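Local coordinates for protein-L-isoaspartate(D-aspartate) O-methyltransferase (Sulfolobus tokodaii, PDB 1VBF) that probably catalyses methyl transfer from S-adenosyl-L-methionine to L-isoaspartyl residues of damaged proteins, as a step in their repair or degradation, at residues I160-I165 with Q171-V176; L56-F61 with G189-G194; F61-L66 with G82-L87. All coordinates share one frame; numbering follows the deposited sequence.

In the fold
All three contacts lie in the Rossmann-like methyltransferase domain. Contact 3 closes first along the chain and pairs helix 56-65 with helix 83-91. Contact 1 follows, as the antiparallel hairpin of strands 159-165 and 171-177. Contact 2 opens before both and closes last: it brings the start of helix 56-65 to the end of strand 184-191. Its centre is about 10 Å from that of contact 1 and about 11 Å from that of contact 3; contacts 1 and 3 are about 14 Å apart. Helix 56-65 is common to contacts 2 and 3, and strand 184-191 lies beside 171-177 in the sheet. The helical layer is thus tied to the antiparallel edge of the sheet.

Contact 1: residues I160-I165 with Q171-V176; sequences IMILPI and QKLYKV
L163 and Y174 face each other as a hydrogen-bonded pair at the middle of an antiparallel hairpin. L163 N donates a hydrogen bond to Y174 O at 3.0 Å, and Y174 N donates one to L163 O at 2.8 Å. M161 pairs with V176 in the same way, and I165 with K172. The I165 N to K172 O bond is 2.8 Å; the return bond from K172 N to I165 O is longer, at 3.3 Å.

Side chains alternate between the two faces. On the Y174 face, L163 CD1 rests on Y174 CB at 4.0 Å. The ring turns toward I165, with chi1 -74° placing CG beside the backbone N. I165 crosses it at about a right angle, and its CB lies 3.9 Å from Y174 CD1. Y174 OH accepts a hydrogen bond from K172 NZ at 3.2 Å. An alanine in place of Y174 would probably open a gap beside I165 and leave the K172 amine without this partner.

On the other face, I162 CG2 meets L173 CD2 at 3.9 Å. K175 runs fully extended past I160 and I162, and its NZ bonds to E65 O.

Further out, helix 149-154 packs on M161 and V176. Y203 of the second subunit packs on I165 and K172. The polar backbone is paired strand to strand and the side chains are mostly apolar; of the two lysine amines, that of K172 is bonded within the hairpin and that of K175 on helix 56-65.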
loop_
_atom_site.group_PDB
_atom_site.type_symbol
_atom_site.label_atom_id
_atom_site.label_comp_id
_atom_site.label_asym_id
_atom_site.label_seq_id
_atom_site.Cartn_x
_atom_site.Cartn_y
_atom_site.Cartn_z
ATOM N N ILE B 160 29.325 6.252 26.394
ATOM C CA ILE B 160 28.067 5.627 26.013
ATOM C C ILE B 160 27.209 6.653 25.344
ATOM O O ILE B 160 27.107 7.774 25.834
ATOM C CB ILE B 160 27.302 5.117 27.248
ATOM C CG1 ILE B 160 28.055 3.933 27.846
ATOM C CG2 ILE B 160 25.830 4.789 26.895
ATOM C CD1 ILE B 160 27.433 3.441 29.120
HETATM N N MSE B 161 26.602 6.273 24.220
HETATM C CA MSE B 161 25.694 7.168 23.507
HETATM C C MSE B 161 24.353 6.494 23.251
HETATM O O MSE B 161 24.296 5.303 22.944
HETATM C CB MSE B 161 26.276 7.623 22.170
HETATM C CG MSE B 161 25.311 8.504 21.357
HETATM SE SE MSE B 161 26.056 9.144 19.648
HETATM C CE MSE B 161 25.040 10.753 19.485
ATOM N N ILE B 162 23.276 7.255 23.398
ATOM C CA ILE B 162 21.944 6.746 23.140
ATOM C C ILE B 162 21.254 7.646 22.118
ATOM O O ILE B 162 21.203 8.861 22.301
ATOM C CB ILE B 162 21.120 6.664 24.452
ATOM C CG1 ILE B 162 21.643 5.493 25.283
ATOM C CG2 ILE B 162 19.604 6.478 24.169
ATOM C CD1 ILE B 162 20.917 5.255 26.575
ATOM N N LEU B 163 20.762 7.056 21.027
ATOM C CA LEU B 163 20.046 7.811 19.998
ATOM C C LEU B 163 19.161 6.935 19.161
ATOM O O LEU B 163 19.405 5.737 19.060
ATOM C CB LEU B 163 20.989 8.520 19.027
ATOM C CG LEU B 163 22.180 7.838 18.324
ATOM C CD1 LEU B 163 22.114 6.329 18.305
ATOM C CD2 LEU B 163 22.249 8.387 16.925
ATOM N N PRO B 164 18.117 7.517 18.541
ATOM C CA PRO B 164 17.187 6.782 17.679
ATOM C C PRO B 164 17.744 6.841 16.247
ATOM O O PRO B 164 18.030 7.927 15.726
ATOM C CB PRO B 164 15.884 7.577 17.780
ATOM C CG PRO B 164 16.154 8.642 18.821
ATOM C CD PRO B 164 17.619 8.878 18.783
ATOM N N ILE B 165 17.927 5.686 15.621
ATOM C CA ILE B 165 18.415 5.657 14.250
ATOM C C ILE B 165 17.358 5.086 13.311
ATOM O O ILE B 165 16.786 4.026 13.562
ATOM C CB ILE B 165 19.690 4.789 14.092
ATOM C CG1 ILE B 165 20.829 5.361 14.933
ATOM C CG2 ILE B 165 20.098 4.731 12.607
ATOM C CD1 ILE B 165 22.072 4.544 14.829
ATOM N N GLN B 171 11.468 4.262 14.274
ATOM C CA GLN B 171 12.892 3.961 14.306
ATOM C C GLN B 171 13.278 3.014 15.414
ATOM O O GLN B 171 12.430 2.373 16.009
ATOM C CB GLN B 171 13.683 5.259 14.457
ATOM C CG GLN B 171 13.267 6.369 13.504
ATOM C CD GLN B 171 12.079 7.158 14.002
ATOM O OE1 GLN B 171 11.971 7.449 15.182
ATOM N NE2 GLN B 171 11.191 7.527 13.099
ATOM N N LYS B 172 14.567 2.929 15.695
ATOM C CA LYS B 172 15.049 2.065 16.760
ATOM C C LYS B 172 15.933 2.872 17.699
ATOM O O LYS B 172 16.700 3.721 17.260
ATOM C CB LYS B 172 15.857 0.902 16.192
ATOM C CG LYS B 172 15.049 -0.173 15.480
ATOM C CD LYS B 172 15.881 -0.736 14.340
ATOM C CE LYS B 172 16.299 0.424 13.392
ATOM N NZ LYS B 172 17.343 0.067 12.381
ATOM N N LEU B 173 15.817 2.591 18.996
ATOM C CA LEU B 173 16.591 3.267 20.027
ATOM C C LEU B 173 17.895 2.487 20.200
ATOM O O LEU B 173 17.882 1.281 20.440
ATOM C CB LEU B 173 15.765 3.291 21.328
ATOM C CG LEU B 173 15.893 4.394 22.400
ATOM C CD1 LEU B 173 16.621 3.848 23.598
ATOM C CD2 LEU B 173 16.594 5.605 21.831
ATOM N N TYR B 174 19.028 3.155 20.067
ATOM C CA TYR B 174 20.284 2.441 20.215
ATOM C C TYR B 174 21.186 2.932 21.332
ATOM O O TYR B 174 21.352 4.136 21.531
ATOM C CB TYR B 174 21.110 2.500 18.938
ATOM C CG TYR B 174 20.637 1.643 17.815
ATOM C CD1 TYR B 174 19.693 2.109 16.904
ATOM C CD2 TYR B 174 21.158 0.364 17.645
ATOM C CE1 TYR B 174 19.279 1.320 15.848
ATOM C CE2 TYR B 174 20.749 -0.442 16.586
ATOM C CZ TYR B 174 19.812 0.043 15.696
ATOM O OH TYR B 174 19.407 -0.757 14.660
ATOM N N LYS B 175 21.780 1.982 22.045
ATOM C CA LYS B 175 22.721 2.300 23.104
ATOM C C LYS B 175 24.100 1.925 22.534
ATOM O O LYS B 175 24.418 0.750 22.314
ATOM C CB LYS B 175 22.405 1.494 24.368
ATOM C CG LYS B 175 23.334 1.796 25.530
ATOM C CD LYS B 175 22.954 0.985 26.745
ATOM C CE LYS B 175 23.921 1.221 27.878
ATOM N NZ LYS B 175 23.349 0.712 29.141
ATOM N N VAL B 176 24.915 2.938 22.296
ATOM C CA VAL B 176 26.221 2.747 21.696
ATOM C C VAL B 176 27.367 2.905 22.669
ATOM O O VAL B 176 27.472 3.931 23.329
ATOM C CB VAL B 176 26.413 3.764 20.568
ATOM C CG1 VAL B 176 27.735 3.561 19.888
ATOM C CG2 VAL B 176 25.288 3.651 19.600
#

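Contact 2: residues L56-F61 with G189-G194; sequences LNLGIF and GEVMFG
L58, near the start of helix 56-65, meets V191, the last residue of strand 184-191, and F193 in the loop that follows. Within this chain, this strand is the outermost on the antiparallel side of the Rossmann-like sheet. The touching is wholly apolar, and no hydrogen bond links the two segments.

One methyl group does most of the work. L58 CD1 lies 3.6 Å from F193 CZ and equally near CE1, coming to the ring obliquely. L58 and F193 reach toward each other from opposite directions.

V191 approaches differently. Its side chain crosses that of L58 at about a right angle, and CG1 lies 4.1 Å from L58 CD1. The other leucine methyl, CD2, is 4.2 Å from the same V191 CG1. A chi1 of -67° sets this CG1 beside the backbone N of V191. V191 CB also lies in the plane of the F193 ring, at its edge. L58 thus touches two side chains that already pack on each other.

Strand 171-177 runs beside V191, and Q171 reaches across to bond the backbone N of F193 through OE1. P164 of strand 159-165 packs on both V191 and F193. L56 and I60, also on helix 56-65, pack instead on helices 4-10 and 14-22. M192 packs on F211 of the third subunit.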
loop_
_atom_site.group_PDB
_atom_site.type_symbol
_atom_site.label_atom_id
_atom_site.label_comp_id
_atom_site.label_asym_id
_atom_site.label_seq_id
_atom_site.Cartn_x
_atom_site.Cartn_y
_atom_site.Cartn_z
ATOM N N LEU B 56 7.591 11.167 28.632
ATOM C CA LEU B 56 8.285 11.050 29.899
ATOM C C LEU B 56 8.766 9.639 30.159
ATOM O O LEU B 56 9.901 9.437 30.621
ATOM C CB LEU B 56 7.389 11.476 31.056
ATOM C CG LEU B 56 7.989 12.343 32.180
ATOM C CD1 LEU B 56 7.208 12.106 33.469
ATOM C CD2 LEU B 56 9.439 12.012 32.414
ATOM N N ASN B 57 7.900 8.665 29.891
ATOM C CA ASN B 57 8.286 7.286 30.119
ATOM C C ASN B 57 9.500 6.940 29.258
ATOM O O ASN B 57 10.431 6.267 29.703
ATOM C CB ASN B 57 7.122 6.350 29.820
ATOM C CG ASN B 57 6.942 5.270 30.910
ATOM O OD1 ASN B 57 7.836 4.438 31.154
ATOM N ND2 ASN B 57 5.779 5.285 31.573
ATOM N N LEU B 58 9.511 7.420 28.024
ATOM C CA LEU B 58 10.631 7.142 27.149
ATOM C C LEU B 58 11.889 7.857 27.641
ATOM O O LEU B 58 12.945 7.218 27.812
ATOM C CB LEU B 58 10.303 7.589 25.735
ATOM C CG LEU B 58 10.591 6.574 24.639
ATOM C CD1 LEU B 58 10.657 7.307 23.361
ATOM C CD2 LEU B 58 11.908 5.881 24.848
ATOM N N GLY B 59 11.770 9.179 27.853
ATOM C CA GLY B 59 12.887 9.992 28.335
ATOM C C GLY B 59 13.608 9.485 29.588
ATOM O O GLY B 59 14.848 9.416 29.648
ATOM N N ILE B 60 12.835 9.121 30.599
ATOM C CA ILE B 60 13.419 8.625 31.839
ATOM C C ILE B 60 14.135 7.301 31.595
ATOM O O ILE B 60 15.189 7.022 32.196
ATOM C CB ILE B 60 12.331 8.454 32.922
ATOM C CG1 ILE B 60 11.625 9.793 33.141
ATOM C CG2 ILE B 60 12.953 7.982 34.221
ATOM C CD1 ILE B 60 12.611 10.948 33.374
ATOM N N PHE B 61 13.552 6.488 30.715
ATOM C CA PHE B 61 14.151 5.209 30.373
ATOM C C PHE B 61 15.505 5.451 29.686
ATOM O O PHE B 61 16.506 4.814 30.007
ATOM C CB PHE B 61 13.221 4.401 29.443
ATOM C CG PHE B 61 13.844 3.139 28.925
ATOM C CD1 PHE B 61 14.221 2.120 29.804
ATOM C CD2 PHE B 61 14.158 3.009 27.577
ATOM C CE1 PHE B 61 14.914 0.991 29.345
ATOM C CE2 PHE B 61 14.849 1.884 27.103
ATOM C CZ PHE B 61 15.231 0.875 27.989
ATOM N N GLY B 189 14.810 -1.104 21.420
ATOM C CA GLY B 189 13.405 -1.097 21.074
ATOM C C GLY B 189 12.967 -0.159 19.978
ATOM O O GLY B 189 13.750 0.620 19.454
ATOM N N GLU B 190 11.692 -0.244 19.629
ATOM C CA GLU B 190 11.127 0.590 18.585
ATOM C C GLU B 190 10.640 1.884 19.200
ATOM O O GLU B 190 10.062 1.870 20.278
ATOM C CB GLU B 190 9.948 -0.116 17.916
ATOM C CG GLU B 190 10.300 -1.163 16.875
ATOM C CD GLU B 190 9.045 -1.830 16.286
ATOM O OE1 GLU B 190 8.083 -1.108 15.903
ATOM O OE2 GLU B 190 9.023 -3.078 16.200
ATOM N N VAL B 191 10.862 2.991 18.506
ATOM C CA VAL B 191 10.454 4.299 18.995
ATOM C C VAL B 191 10.004 5.153 17.824
ATOM O O VAL B 191 10.178 4.776 16.673
ATOM C CB VAL B 191 11.633 4.998 19.714
ATOM C CG1 VAL B 191 11.985 4.260 20.991
ATOM C CG2 VAL B 191 12.849 5.025 18.803
HETATM N N MSE B 192 9.405 6.297 18.116
HETATM C CA MSE B 192 8.964 7.202 17.063
HETATM C C MSE B 192 9.353 8.641 17.326
HETATM O O MSE B 192 8.590 9.389 17.930
HETATM C CB MSE B 192 7.465 7.139 16.890
HETATM C CG MSE B 192 7.006 5.888 16.222
HETATM SE SE MSE B 192 5.082 5.873 16.068
HETATM C CE MSE B 192 4.796 7.680 15.328
ATOM N N PHE B 193 10.529 9.039 16.856
ATOM C CA PHE B 193 10.997 10.399 17.048
ATOM C C PHE B 193 10.890 11.180 15.761
ATOM O O PHE B 193 10.768 10.593 14.694
ATOM C CB PHE B 193 12.457 10.417 17.497
ATOM C CG PHE B 193 12.664 10.011 18.919
ATOM C CD1 PHE B 193 12.540 8.685 19.300
ATOM C CD2 PHE B 193 12.999 10.957 19.886
ATOM C CE1 PHE B 193 12.752 8.298 20.620
ATOM C CE2 PHE B 193 13.211 10.575 21.222
ATOM C CZ PHE B 193 13.086 9.246 21.582
ATOM N N GLY B 194 10.935 12.506 15.884
ATOM C CA GLY B 194 10.900 13.392 14.736
ATOM C C GLY B 194 12.306 13.369 14.167
ATOM O O GLY B 194 13.255 12.940 14.836
#

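Contact 3: residues F61-L66 with G82-L87; sequences FMLDEL and GYYTAL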
loop_
_atom_site.group_PDB
_atom_site.type_symbol
_atom_site.label_atom_id
_atom_site.label_comp_id
_atom_site.label_asym_id
_atom_site.label_seq_id
_atom_site.Cartn_x
_atom_site.Cartn_y
_atom_site.Cartn_z
ATOM N N PHE B 61 13.552 6.488 30.715
ATOM C CA PHE B 61 14.151 5.209 30.373
ATOM C C PHE B 61 15.505 5.451 29.686
ATOM O O PHE B 61 16.506 4.814 30.007
ATOM C CB PHE B 61 13.221 4.401 29.443
ATOM C CG PHE B 61 13.844 3.139 28.925
ATOM C CD1 PHE B 61 14.221 2.120 29.804
ATOM C CD2 PHE B 61 14.158 3.009 27.577
ATOM C CE1 PHE B 61 14.914 0.991 29.345
ATOM C CE2 PHE B 61 14.849 1.884 27.103
ATOM C CZ PHE B 61 15.231 0.875 27.989
HETATM N N MSE B 62 15.530 6.385 28.744
HETATM C CA MSE B 62 16.758 6.705 28.039
HETATM C C MSE B 62 17.845 7.225 28.970
HETATM O O MSE B 62 18.991 6.755 28.926
HETATM C CB MSE B 62 16.460 7.708 26.941
HETATM C CG MSE B 62 15.453 7.166 25.946
HETATM SE SE MSE B 62 15.228 8.245 24.356
HETATM C CE MSE B 62 13.437 8.854 24.709
ATOM N N LEU B 63 17.492 8.186 29.823
ATOM C CA LEU B 63 18.467 8.720 30.766
ATOM C C LEU B 63 18.924 7.627 31.723
ATOM O O LEU B 63 20.105 7.542 32.050
ATOM C CB LEU B 63 17.884 9.885 31.560
ATOM C CG LEU B 63 17.466 11.124 30.754
ATOM C CD1 LEU B 63 17.143 12.254 31.717
ATOM C CD2 LEU B 63 18.576 11.538 29.780
ATOM N N ASP B 64 17.998 6.775 32.159
ATOM C CA ASP B 64 18.359 5.701 33.075
ATOM C C ASP B 64 19.365 4.769 32.402
ATOM O O ASP B 64 20.308 4.281 33.030
ATOM C CB ASP B 64 17.105 4.940 33.516
ATOM C CG ASP B 64 17.318 4.132 34.805
ATOM O OD1 ASP B 64 18.249 4.460 35.590
ATOM O OD2 ASP B 64 16.535 3.177 35.047
ATOM N N GLU B 65 19.189 4.551 31.109
ATOM C CA GLU B 65 20.080 3.682 30.354
ATOM C C GLU B 65 21.414 4.347 30.022
ATOM O O GLU B 65 22.359 3.660 29.618
ATOM C CB GLU B 65 19.399 3.258 29.056
ATOM C CG GLU B 65 18.316 2.203 29.216
ATOM C CD GLU B 65 18.894 0.829 29.513
ATOM O OE1 GLU B 65 19.790 0.379 28.773
ATOM O OE2 GLU B 65 18.453 0.191 30.487
ATOM N N LEU B 66 21.476 5.674 30.186
ATOM C CA LEU B 66 22.673 6.467 29.886
ATOM C C LEU B 66 23.780 6.284 30.914
ATOM O O LEU B 66 24.941 6.661 30.671
ATOM C CB LEU B 66 22.316 7.952 29.812
ATOM C CG LEU B 66 22.699 8.812 28.590
ATOM C CD1 LEU B 66 22.606 10.259 29.013
ATOM C CD2 LEU B 66 24.100 8.524 28.069
ATOM N N GLY B 82 14.232 21.969 27.835
ATOM C CA GLY B 82 15.167 21.956 28.951
ATOM C C GLY B 82 14.963 21.015 30.117
ATOM O O GLY B 82 15.860 20.897 30.956
ATOM N N TYR B 83 13.814 20.339 30.187
ATOM C CA TYR B 83 13.543 19.405 31.284
ATOM C C TYR B 83 14.543 18.238 31.442
ATOM O O TYR B 83 15.011 17.945 32.558
ATOM C CB TYR B 83 12.142 18.833 31.151
ATOM C CG TYR B 83 11.883 17.738 32.145
ATOM C CD1 TYR B 83 11.744 18.023 33.499
ATOM C CD2 TYR B 83 11.852 16.412 31.751
ATOM C CE1 TYR B 83 11.578 16.994 34.465
ATOM C CE2 TYR B 83 11.695 15.361 32.703
ATOM C CZ TYR B 83 11.556 15.659 34.057
ATOM O OH TYR B 83 11.381 14.644 34.985
ATOM N N TYR B 84 14.867 17.552 30.352
ATOM C CA TYR B 84 15.813 16.457 30.495
ATOM C C TYR B 84 17.208 17.034 30.737
ATOM O O TYR B 84 18.080 16.372 31.323
ATOM C CB TYR B 84 15.813 15.536 29.257
ATOM C CG TYR B 84 14.498 14.830 29.024
ATOM C CD1 TYR B 84 13.674 15.197 27.975
ATOM C CD2 TYR B 84 14.048 13.834 29.895
ATOM C CE1 TYR B 84 12.450 14.619 27.790
ATOM C CE2 TYR B 84 12.804 13.236 29.716
ATOM C CZ TYR B 84 12.016 13.638 28.659
ATOM O OH TYR B 84 10.792 13.055 28.460
ATOM N N THR B 85 17.404 18.277 30.291
ATOM C CA THR B 85 18.680 18.937 30.467
ATOM C C THR B 85 18.834 19.124 31.974
ATOM O O THR B 85 19.843 18.716 32.547
ATOM C CB THR B 85 18.722 20.294 29.742
ATOM O OG1 THR B 85 18.054 20.182 28.483
ATOM C CG2 THR B 85 20.173 20.719 29.488
ATOM N N ALA B 86 17.826 19.713 32.618
ATOM C CA ALA B 86 17.853 19.889 34.073
ATOM C C ALA B 86 18.192 18.580 34.838
ATOM O O ALA B 86 19.094 18.582 35.672
ATOM C CB ALA B 86 16.517 20.441 34.564
ATOM N N LEU B 87 17.483 17.477 34.565
ATOM C CA LEU B 87 17.750 16.203 35.241
ATOM C C LEU B 87 19.198 15.734 35.109
ATOM O O LEU B 87 19.745 15.136 36.040
ATOM C CB LEU B 87 16.834 15.099 34.711
ATOM C CG LEU B 87 15.306 15.252 34.829
ATOM C CD1 LEU B 87 14.649 14.019 34.227
ATOM C CD2 LEU B 87 14.871 15.430 36.291
#
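The N-H of A86 bonds to G82 O at 2.8 Å, in the first turn of helix 83-91, the helix that presents Y84 and L87 to L63. G82 holds the N-cap position. Near the end of helix 56-65, E65 N bonds to F61 O at 2.9 Å.

Between the helices the contact is apolar and rests on one methyl group. L63 CD1 comes to the edge of the Y84 ring, near its plane, 3.9 Å from CD2. The same CD1 lies 4.0 Å from L87 CD1, where the two leucines cross at about a right angle. In L63, chi1 of -62° and a nearly straight chi2 of -170° carry this methyl out to both partners.

The ring of Y84 is held on several sides. Y83 CD2 sits over the centre of one face, W141 stacks with the ring, and the hydroxyl bonds to T54 O. Both the rotation and the tilt of the ring are thus constrained.

Helix 83-91 follows strand 73-77 and a glycine-rich turn. This is the first beta-alpha unit of the class I methyltransferase fold, whose turn usually contributes to binding S-adenosyl-L-methionine. Helix 56-65, which precedes that strand, packs against helix 83-91 through L63.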